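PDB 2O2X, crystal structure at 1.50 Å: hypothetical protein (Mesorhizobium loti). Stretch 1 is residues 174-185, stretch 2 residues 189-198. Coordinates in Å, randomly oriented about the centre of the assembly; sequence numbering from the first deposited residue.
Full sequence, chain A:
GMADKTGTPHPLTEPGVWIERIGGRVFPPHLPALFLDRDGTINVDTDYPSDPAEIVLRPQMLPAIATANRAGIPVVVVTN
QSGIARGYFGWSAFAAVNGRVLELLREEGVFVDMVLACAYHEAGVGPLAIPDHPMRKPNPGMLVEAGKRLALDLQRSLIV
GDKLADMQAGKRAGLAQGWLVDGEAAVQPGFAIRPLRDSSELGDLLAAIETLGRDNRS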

ATOM      1  N   GLY A 174      -8.722 -11.792  -0.975  1.00 11.41           N
ATOM      2  CA  GLY A 174      -9.850 -12.136  -0.119  1.00 12.47           C
ATOM      3  C   GLY A 174     -10.501 -10.966   0.605  1.00 11.57           C
ATOM      4  O   GLY A 174     -11.385 -11.156   1.439  1.00 12.69           O
ATOM      5  N   LEU A 175     -10.084  -9.741   0.306  1.00 10.11           N
ATOM      6  CA  LEU A 175     -10.738  -8.568   0.875  1.00 10.33           C
ATOM      7  C   LEU A 175     -12.139  -8.428   0.273  1.00 10.00           C
ATOM      8  O   LEU A 175     -12.408  -9.011  -0.777  1.00 11.80           O
ATOM      9  CB  LEU A 175      -9.935  -7.290   0.603  1.00 10.77           C
ATOM     10  CG  LEU A 175      -8.704  -7.036   1.477  1.00  8.89           C
ATOM     11  CD1 LEU A 175      -7.627  -8.103   1.318  1.00 10.58           C
ATOM     12  CD2 LEU A 175      -8.154  -5.653   1.158  1.00 10.83           C
ATOM     13  N   ALA A 176     -12.995  -7.659   0.931  1.00 10.89           N
ATOM     14  CA  ALA A 176     -14.356  -7.396   0.461  1.00 10.22           C
ATOM     15  C   ALA A 176     -14.600  -5.990  -0.083  1.00 10.33           C
ATOM     16  O   ALA A 176     -15.637  -5.741  -0.726  1.00 10.94           O
ATOM     17  CB  ALA A 176     -15.333  -7.658   1.586  1.00 12.89           C
ATOM     18  N   GLN A 177     -13.662  -5.076   0.189  1.00 10.06           N
ATOM     19  CA  GLN A 177     -13.807  -3.689  -0.204  1.00 11.37           C
ATOM     20  C   GLN A 177     -12.468  -3.073  -0.483  1.00 10.37           C
ATOM     21  O   GLN A 177     -11.482  -3.381   0.184  1.00  9.45           O
ATOM     22  CB  GLN A 177     -14.392  -2.859   0.938  1.00 12.94           C
ATOM     23  CG  GLN A 177     -15.812  -3.138   1.279  1.00 19.32           C
ATOM     24  CD  GLN A 177     -16.323  -2.126   2.270  1.00 12.78           C
ATOM     25  OE1 GLN A 177     -17.052  -1.203   1.900  1.00 15.35           O
ATOM     26  NE2 GLN A 177     -15.935  -2.279   3.551  1.00 12.94           N
ATOM     27  N   GLY A 178     -12.455  -2.157  -1.438  1.00  9.13           N
ATOM     28  CA  GLY A 178     -11.334  -1.258  -1.638  1.00 10.86           C
ATOM     29  C   GLY A 178     -11.843   0.084  -2.118  1.00 11.73           C
ATOM     30  O   GLY A 178     -12.980   0.191  -2.593  1.00  9.57           O
ATOM     31  N   TRP A 179     -11.017   1.118  -1.975  1.00  9.07           N
ATOM     32  CA  TRP A 179     -11.335   2.484  -2.401  1.00 10.19           C
ATOM     33  C   TRP A 179     -10.417   2.850  -3.534  1.00  8.51           C
ATOM     34  O   TRP A 179      -9.182   2.708  -3.440  1.00  8.90           O
ATOM     35  CB  TRP A 179     -11.195   3.465  -1.219  1.00  9.69           C
ATOM     36  CG  TRP A 179     -12.450   3.624  -0.445  1.00  8.29           C
ATOM     37  CD1 TRP A 179     -13.368   4.639  -0.571  1.00  8.60           C
ATOM     38  CD2 TRP A 179     -12.994   2.712   0.510  1.00 10.34           C
ATOM     39  NE1 TRP A 179     -14.420   4.428   0.271  1.00 12.46           N
ATOM     40  CE2 TRP A 179     -14.226   3.252   0.937  1.00 12.33           C
ATOM     41  CE3 TRP A 179     -12.555   1.484   1.057  1.00 13.19           C
ATOM     42  CZ2 TRP A 179     -15.041   2.614   1.898  1.00 12.80           C
ATOM     43  CZ3 TRP A 179     -13.381   0.847   2.003  1.00 14.48           C
ATOM     44  CH2 TRP A 179     -14.601   1.431   2.402  1.00 12.32           C
ATOM     45  N   LEU A 180     -11.004   3.288  -4.632  1.00  8.38           N
ATOM     46  CA  LEU A 180     -10.236   3.653  -5.801  1.00  7.51           C
ATOM     47  C   LEU A 180     -10.126   5.156  -5.916  1.00  7.02           C
ATOM     48  O   LEU A 180     -11.083   5.877  -6.235  1.00  8.63           O
ATOM     49  CB  LEU A 180     -10.867   3.030  -7.043  1.00  9.56           C
ATOM     50  CG  LEU A 180     -10.193   3.242  -8.391  1.00  8.80           C
ATOM     51  CD1 LEU A 180      -8.815   2.626  -8.408  1.00  9.99           C
ATOM     52  CD2 LEU A 180     -11.032   2.596  -9.490  1.00 10.86           C
ATOM     53  N   VAL A 181      -8.930   5.635  -5.631  1.00  7.29           N
ATOM     54  CA  VAL A 181      -8.623   7.068  -5.752  1.00  8.82           C
ATOM     55  C   VAL A 181      -8.971   7.565  -7.139  1.00  8.85           C
ATOM     56  O   VAL A 181      -8.492   7.008  -8.113  1.00 10.30           O
ATOM     57  CB  VAL A 181      -7.127   7.294  -5.476  1.00  8.67           C
ATOM     58  CG1 VAL A 181      -6.707   8.742  -5.800  1.00  8.99           C
ATOM     59  CG2 VAL A 181      -6.816   6.956  -4.026  1.00 12.24           C
ATOM     60  N   ASP A 182      -9.819   8.604  -7.198  1.00  9.71           N
ATOM     61  CA  ASP A 182     -10.265   9.237  -8.430  1.00 11.77           C
ATOM     62  C   ASP A 182     -11.063   8.299  -9.326  1.00 13.88           C
ATOM     63  O   ASP A 182     -11.222   8.574 -10.505  1.00 16.45           O
ATOM     64  CB  ASP A 182      -9.079   9.847  -9.196  1.00 13.24           C
ATOM     65  CG  ASP A 182      -8.374  10.939  -8.420  1.00 17.21           C
ATOM     66  OD1 ASP A 182      -9.007  11.605  -7.582  1.00 18.85           O
ATOM     67  OD2 ASP A 182      -7.148  11.101  -8.650  1.00 23.91           O
ATOM     68  N   GLY A 183     -11.570   7.204  -8.779  1.00 10.13           N
ATOM     69  CA  GLY A 183     -12.229   6.195  -9.586  1.00 10.28           C
ATOM     70  C   GLY A 183     -13.721   6.069  -9.323  1.00 11.04           C
ATOM     71  O   GLY A 183     -14.277   6.638  -8.359  1.00 12.05           O
ATOM     72  N   GLU A 184     -14.369   5.250 -10.162  1.00 11.34           N
ATOM     73  CA  GLU A 184     -15.794   4.975 -10.083  1.00 11.97           C
ATOM     74  C   GLU A 184     -16.113   3.757  -9.228  1.00 12.33           C
ATOM     75  O   GLU A 184     -15.305   2.824  -9.111  1.00 12.20           O
ATOM     76  CB  GLU A 184     -16.375   4.738 -11.495  1.00 11.45           C
ATOM     77  CG  GLU A 184     -16.303   5.952 -12.374  1.00 14.86           C
ATOM     78  CD  GLU A 184     -16.986   5.758 -13.727  1.00 19.13           C
ATOM     79  OE1 GLU A 184     -16.846   4.670 -14.318  1.00 16.32           O
ATOM     80  OE2 GLU A 184     -17.610   6.727 -14.222  1.00 25.75           O
ATOM     81  N   ALA A 185     -17.340   3.726  -8.724  1.00 12.64           N
ATOM     82  CA  ALA A 185     -17.833   2.624  -7.934  1.00 10.79           C
ATOM     83  C   ALA A 185     -18.068   1.373  -8.806  1.00 10.33           C
ATOM     84  O   ALA A 185     -18.417   1.473  -9.986  1.00 12.00           O
ATOM     85  CB  ALA A 185     -19.136   3.013  -7.282  1.00 13.66           C
ATOM     86  N   PRO A 189     -21.549  -8.464  -5.436  1.00 18.40           N
ATOM     87  CA  PRO A 189     -21.428  -9.376  -4.296  1.00 21.62           C
ATOM     88  C   PRO A 189     -19.980  -9.903  -4.147  1.00 23.68           C
ATOM     89  O   PRO A 189     -19.334 -10.281  -5.127  1.00 29.03           O
ATOM     90  CB  PRO A 189     -22.383 -10.530  -4.665  1.00 23.24           C
ATOM     91  CG  PRO A 189     -23.302  -9.963  -5.687  1.00 20.78           C
ATOM     92  CD  PRO A 189     -22.469  -8.983  -6.468  1.00 17.67           C
ATOM     93  N   GLY A 190     -19.456  -9.921  -2.940  1.00 25.01           N
ATOM     94  CA  GLY A 190     -18.105 -10.421  -2.748  1.00 22.24           C
ATOM     95  C   GLY A 190     -17.004  -9.375  -2.851  1.00 18.88           C
ATOM     96  O   GLY A 190     -16.017  -9.490  -2.145  1.00 20.35           O
ATOM     97  N   PHE A 191     -17.180  -8.346  -3.693  1.00 16.48           N
ATOM     98  CA  PHE A 191     -16.213  -7.227  -3.720  1.00 15.77           C
ATOM     99  C   PHE A 191     -16.832  -5.914  -4.160  1.00 14.96           C
ATOM    100  O   PHE A 191     -17.530  -5.825  -5.176  1.00 15.64           O
ATOM    101  CB  PHE A 191     -14.988  -7.547  -4.583  1.00 16.43           C
ATOM    102  CG  PHE A 191     -13.824  -6.659  -4.290  1.00 14.12           C
ATOM    103  CD1 PHE A 191     -13.044  -6.881  -3.187  1.00 12.91           C
ATOM    104  CD2 PHE A 191     -13.571  -5.533  -5.062  1.00 12.85           C
ATOM    105  CE1 PHE A 191     -11.987  -6.049  -2.871  1.00 13.25           C
ATOM    106  CE2 PHE A 191     -12.503  -4.677  -4.751  1.00 12.77           C
ATOM    107  CZ  PHE A 191     -11.718  -4.924  -3.655  1.00 10.94           C
ATOM    108  N   ALA A 192     -16.570  -4.874  -3.400  1.00  9.02           N
ATOM    109  CA  ALA A 192     -17.025  -3.565  -3.775  1.00 10.30           C
ATOM    110  C   ALA A 192     -15.809  -2.678  -3.980  1.00 10.49           C
ATOM    111  O   ALA A 192     -14.979  -2.529  -3.068  1.00 11.25           O
ATOM    112  CB  ALA A 192     -17.932  -2.974  -2.723  1.00 13.00           C
ATOM    113  N   ILE A 193     -15.711  -2.093  -5.176  1.00 10.18           N
ATOM    114  CA  ILE A 193     -14.851  -0.923  -5.424  1.00 10.21           C
ATOM    115  C   ILE A 193     -15.639   0.315  -5.055  1.00 10.44           C
ATOM    116  O   ILE A 193     -16.718   0.568  -5.608  1.00 10.69           O
ATOM    117  CB  ILE A 193     -14.368  -0.830  -6.869  1.00  9.45           C
ATOM    118  CG1 ILE A 193     -13.496  -2.053  -7.191  1.00  7.17           C
ATOM    119  CG2 ILE A 193     -13.569   0.416  -7.068  1.00  9.20           C
ATOM    120  CD1 ILE A 193     -13.093  -2.234  -8.627  1.00  9.67           C
ATOM    121  N   ARG A 194     -15.141   1.033  -4.053  1.00  9.33           N
ATOM    122  CA  ARG A 194     -15.768   2.234  -3.531  1.00  9.86           C
ATOM    123  C   ARG A 194     -15.063   3.431  -4.155  1.00 10.01           C
ATOM    124  O   ARG A 194     -13.838   3.452  -4.238  1.00  9.99           O
ATOM    125  CB  ARG A 194     -15.623   2.289  -2.004  1.00 12.22           C
ATOM    126  CG  ARG A 194     -16.103   1.062  -1.271  1.00 13.64           C
ATOM    127  CD  ARG A 194     -17.580   0.889  -1.370  1.00 14.37           C
ATOM    128  NE  ARG A 194     -18.052  -0.196  -0.521  1.00 13.85           N
ATOM    129  CZ  ARG A 194     -19.301  -0.647  -0.555  1.00 16.99           C
ATOM    130  NH1 ARG A 194     -20.162  -0.118  -1.411  1.00 17.33           N
ATOM    131  NH2 ARG A 194     -19.661  -1.658   0.244  1.00 17.04           N
ATOM    132  N   PRO A 195     -15.804   4.441  -4.598  1.00  9.97           N
ATOM    133  CA  PRO A 195     -15.164   5.599  -5.207  1.00  9.89           C
ATOM    134  C   PRO A 195     -14.462   6.467  -4.150  1.00  9.31           C
ATOM    135  O   PRO A 195     -14.935   6.551  -3.034  1.00  9.37           O
ATOM    136  CB  PRO A 195     -16.341   6.346  -5.842  1.00 11.89           C
ATOM    137  CG  PRO A 195     -17.474   6.002  -4.990  1.00 10.04           C
ATOM    138  CD  PRO A 195     -17.275   4.590  -4.541  1.00  9.57           C
ATOM    139  N   LEU A 196     -13.320   7.045  -4.494  1.00  9.42           N
ATOM    140  CA  LEU A 196     -12.639   8.000  -3.594  1.00  9.30           C
ATOM    141  C   LEU A 196     -12.251   9.266  -4.356  1.00  9.34           C
ATOM    142  O   LEU A 196     -11.112   9.444  -4.776  1.00 10.10           O
ATOM    143  CB  LEU A 196     -11.441   7.337  -2.911  1.00  9.59           C
ATOM    144  CG  LEU A 196     -10.680   8.117  -1.819  1.00 10.97           C
ATOM    145  CD1 LEU A 196     -11.616   8.707  -0.778  1.00 12.21           C
ATOM    146  CD2 LEU A 196      -9.610   7.256  -1.166  1.00 10.83           C
ATOM    147  N   ARG A 197     -13.221  10.167  -4.524  1.00 10.31           N
ATOM    148  CA  ARG A 197     -13.057  11.316  -5.393  1.00 12.28           C
ATOM    149  C   ARG A 197     -13.215  12.649  -4.695  1.00 12.70           C
ATOM    150  O   ARG A 197     -12.813  13.651  -5.256  1.00 15.63           O
ATOM    151  CB  ARG A 197     -14.079  11.273  -6.528  1.00 12.26           C
ATOM    152  CG  ARG A 197     -13.961  10.010  -7.391  1.00 13.18           C
ATOM    153  CD  ARG A 197     -15.145   9.824  -8.302  1.00 13.86           C
ATOM    154  NE  ARG A 197     -16.360   9.521  -7.560  1.00 14.35           N
ATOM    155  CZ  ARG A 197     -17.491   9.058  -8.098  1.00 15.99           C
ATOM    156  NH1 ARG A 197     -17.606   8.887  -9.413  1.00 16.02           N
ATOM    157  NH2 ARG A 197     -18.525   8.774  -7.323  1.00 16.05           N
ATOM    158  N   ASP A 198     -13.782  12.663  -3.496  1.00 12.62           N
ATOM    159  CA  ASP A 198     -14.099  13.925  -2.829  1.00 13.15           C
ATOM    160  C   ASP A 198     -14.102  13.659  -1.318  1.00 13.87           C
ATOM    161  O   ASP A 198     -13.802  12.551  -0.884  1.00 10.12           O
ATOM    162  CB  ASP A 198     -15.408  14.509  -3.368  1.00 11.58           C
ATOM    163  CG  ASP A 198     -16.608  13.634  -3.119  1.00 16.41           C
ATOM    164  OD1 ASP A 198     -16.582  12.738  -2.256  1.00 14.49           O
ATOM    165  OD2 ASP A 198     -17.640  13.844  -3.802  1.00 20.15           O
TER
HETATM  166  O   HOH W   1     -16.776   5.840  -1.020  1.00 15.14           O
HETATM  167  O   HOH W   2      -9.128  11.274  -4.296  1.00 27.86           O
HETATM  168  O   HOH W   3     -11.269  13.077  -7.623  1.00 29.92           O

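Residues 177-181 form a strand that runs parallel to a second one ending at Leu196, their N-to-C directions 33° apart and their axes approaching to 4.5 Å. The register pairs Gln177 with Ala192, Trp179 with Arg194 and Val181 with Leu196, with CA-CA separations of 4.6 to 4.8 Å. As parallel geometry requires, hydrogen bonds alternate in direction along a ladder: Ala192 N donates to Ala176 O (3.0 Å), Gly178 N to Ala192 O (3.0 Å), Arg194 N to Gly178 O (2.7 Å), Leu180 N to Arg194 O (2.9 Å), Leu196 N to Leu180 O (3.1 Å) and Asp182 N to Leu196 O (2.9 Å). Leu180 O also accepts from Gly183 N (2.9 Å), closing a type II turn that ends the first strand's run.

Side chains alternate between the two faces. On the face of Gln177, Trp179 and Arg194, Arg194 CB lies over one face of the Trp179 indole, 3.4 Å from the centroid of its five-membered ring and 12° off the normal, a CH-pi contact. Further out, Arg194 NE donates to Gln177 OE1 at 2.8 Å, and Arg194 NH2 adds a weak bond to the same oxygen at 3.1 Å. Leu196 CB meets the indole edge at Trp179 CD1 (4.1 Å), while Leu196 CD2 packs against Val181 CG2 (4.0 Å).

The other face joins Leu180 CB to Ile193 CG2 (3.8 Å). Gly178 leaves room here for the phenyl ring: an ideal CB would lie 3.5 Å from Phe191 CZ. Beyond the turn, the chain stays close, with Ala185 CB 3.7 Å from Pro195 CD.

Water extends the pairing. One molecule donates to Pro195 O (2.8 Å) and weakly accepts from Trp179 NE1 (3.0 Å); another donates to both Asp182 OD1 (2.7 Å) and Arg197 O (2.9 Å).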